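Local coordinates for bifunctional GH43-CE protein (Bacteroides eggerthii, PDB 6MLY), which joins a glycoside hydrolase family 43 module, probably a xylan 1,4-beta-xylosidase, to a carbohydrate esterase module and probably acts in the breakdown of arabinoxylans, at residues A[308-311]-A[312-316]. Numbering follows the deposited sequence.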
ATOM      1  N   GLY A 308      20.726  -0.095  -8.091  1.00 72.95           N
ATOM      2  CA  GLY A 308      19.287   0.017  -7.871  1.00 72.43           C
ATOM      3  C   GLY A 308      18.508  -0.006  -9.171  1.00 71.15           C
ATOM      4  O   GLY A 308      18.950  -0.598 -10.130  1.00 71.32           O
ATOM      5  N   LEU A 309      17.340   0.642  -9.180  1.00 71.01           N
ATOM      6  CA  LEU A 309      16.466   0.669 -10.349  1.00 70.45           C
ATOM      7  C   LEU A 309      16.201   2.113 -10.788  1.00 69.38           C
ATOM      8  O   LEU A 309      15.324   2.340 -11.624  1.00 70.19           O
ATOM      9  CB  LEU A 309      15.152  -0.045 -10.019  1.00 71.13           C
ATOM     10  CG  LEU A 309      15.302  -1.405  -9.339  1.00 73.24           C
ATOM     11  CD1 LEU A 309      15.192  -1.269  -7.823  1.00 73.98           C
ATOM     12  CD2 LEU A 309      14.267  -2.391  -9.863  1.00 73.71           C
ATOM     13  N   ILE A 310      16.969   3.067 -10.249  1.00 68.98           N
ATOM     14  CA  ILE A 310      16.845   4.468 -10.617  1.00 68.76           C
ATOM     15  C   ILE A 310      18.160   4.901 -11.260  1.00 68.56           C
ATOM     16  O   ILE A 310      19.204   4.804 -10.618  1.00 69.59           O
ATOM     17  CB  ILE A 310      16.474   5.335  -9.394  1.00 68.78           C
ATOM     18  CG1 ILE A 310      15.221   4.809  -8.689  1.00 69.11           C
ATOM     19  CG2 ILE A 310      16.326   6.800  -9.790  1.00 68.88           C
ATOM     20  CD1 ILE A 310      14.875   5.532  -7.402  1.00 69.43           C
ATOM     21  N   PRO A 311      18.109   5.379 -12.516  1.00 67.84           N
ATOM     22  CA  PRO A 311      16.888   5.648 -13.264  1.00 67.14           C
ATOM     23  C   PRO A 311      16.556   4.647 -14.390  1.00 67.00           C
ATOM     24  O   PRO A 311      15.882   5.014 -15.352  1.00 66.66           O
ATOM     25  CB  PRO A 311      17.188   7.042 -13.841  1.00 67.06           C
ATOM     26  CG  PRO A 311      18.652   6.976 -14.202  1.00 67.65           C
ATOM     27  CD  PRO A 311      19.250   5.983 -13.225  1.00 68.04           C
ATOM     28  N   GLY A 312      16.979   3.385 -14.238  1.00 67.34           N
ATOM     29  CA  GLY A 312      16.936   2.377 -15.319  1.00 67.32           C
ATOM     30  C   GLY A 312      15.525   1.898 -15.639  1.00 66.93           C
ATOM     31  O   GLY A 312      15.121   1.871 -16.808  1.00 66.69           O
ATOM     32  N   ILE A 313      14.783   1.518 -14.589  1.00 66.82           N
ATOM     33  CA  ILE A 313      13.448   0.899 -14.693  1.00 66.12           C
ATOM     34  C   ILE A 313      12.363   1.896 -14.258  1.00 65.97           C
ATOM     35  O   ILE A 313      11.228   1.832 -14.741  1.00 65.86           O
ATOM     36  CB  ILE A 313      13.383  -0.387 -13.847  1.00 67.51           C
ATOM     37  CG1 ILE A 313      14.652  -1.240 -13.969  1.00 68.38           C
ATOM     38  CG2 ILE A 313      12.128  -1.184 -14.175  1.00 67.72           C
ATOM     39  CD1 ILE A 313      14.865  -1.843 -15.328  1.00 68.76           C
ATOM     40  N   VAL A 314      12.706   2.768 -13.301  1.00 65.20           N
ATOM     41  CA  VAL A 314      11.842   3.871 -12.818  1.00 64.72           C
ATOM     42  C   VAL A 314      12.718   5.113 -12.639  1.00 64.67           C
ATOM     43  O   VAL A 314      13.824   5.013 -12.120  1.00 65.41           O
ATOM     44  CB  VAL A 314      11.128   3.518 -11.500  1.00 64.79           C
ATOM     45  CG1 VAL A 314      10.092   2.424 -11.685  1.00 64.80           C
ATOM     46  CG2 VAL A 314      12.108   3.136 -10.402  1.00 65.17           C
ATOM     47  N   ALA A 315      12.218   6.271 -13.080  1.00 63.91           N
ATOM     48  CA  ALA A 315      12.943   7.529 -12.939  1.00 63.64           C
ATOM     49  C   ALA A 315      11.966   8.670 -12.628  1.00 63.35           C
ATOM     50  O   ALA A 315      10.789   8.600 -12.992  1.00 63.10           O
ATOM     51  CB  ALA A 315      13.733   7.800 -14.191  1.00 63.59           C
ATOM     52  N   SER A 316      12.470   9.704 -11.936  1.00 63.60           N
ATOM     53  CA  SER A 316      11.752  10.970 -11.730  1.00 63.42           C
ATOM     54  C   SER A 316      11.651  11.706 -13.069  1.00 63.37           C
ATOM     55  O   SER A 316      12.463  11.453 -13.963  1.00 63.41           O
ATOM     56  CB  SER A 316      12.442  11.835 -10.699  1.00 63.68           C
ATOM     57  OG  SER A 316      12.537  11.170  -9.448  1.00 63.70           O
TER
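Pro311 meets Ala315 through its ring, whereas Leu309 meets Val314 and Ile313 mainly through its carbonyl. The Ile310-Pro311 peptide is cis, and the chain doubles back through Gly312 far enough for Pro311 CB to lie 3.6 Å from CB of Ala315, four residues on. Inside the bend, Leu309 O takes two backbone N-H groups: Val314 N at 3.1 Å, in a nearly straight bond (168° at the hydrogen), and Ile313 N, also at 3.1 Å, coming from above the carbonyl plane. The bond from Val314 closes a pi-turn and the one from Ile313 an alpha-turn within it, with the cis-proline and Gly312 in the part that reverses. Val314 O points back to the start of the bend, where Ile310 CA and Pro311 CA approach it in CA-H...O contacts at 3.4 Å and 3.3 Å. This turn sits on the connection from the GH43 beta-propeller to the concanavalin A-like beta-sandwich: Gly312 bonds through its backbone to Leu68 on the propeller side, while Ala315 O accepts from the Gln372 side chain in a sandwich strand. With chi1 at -68°, Val314 sets CG1 anti to its carbonyl carbon and leaves CG2 between the backbone N and the carbonyl carbon, which brings CG2 to 3.5 Å from Leu309 O and 3.9 Å from CG1 of Ile310, whose side chain runs at a slant to the valine. Ile313, the second donor, lays its CG1 4.2 Å from Leu309 CB, and the leucine also rests on Ile26 and Ala28.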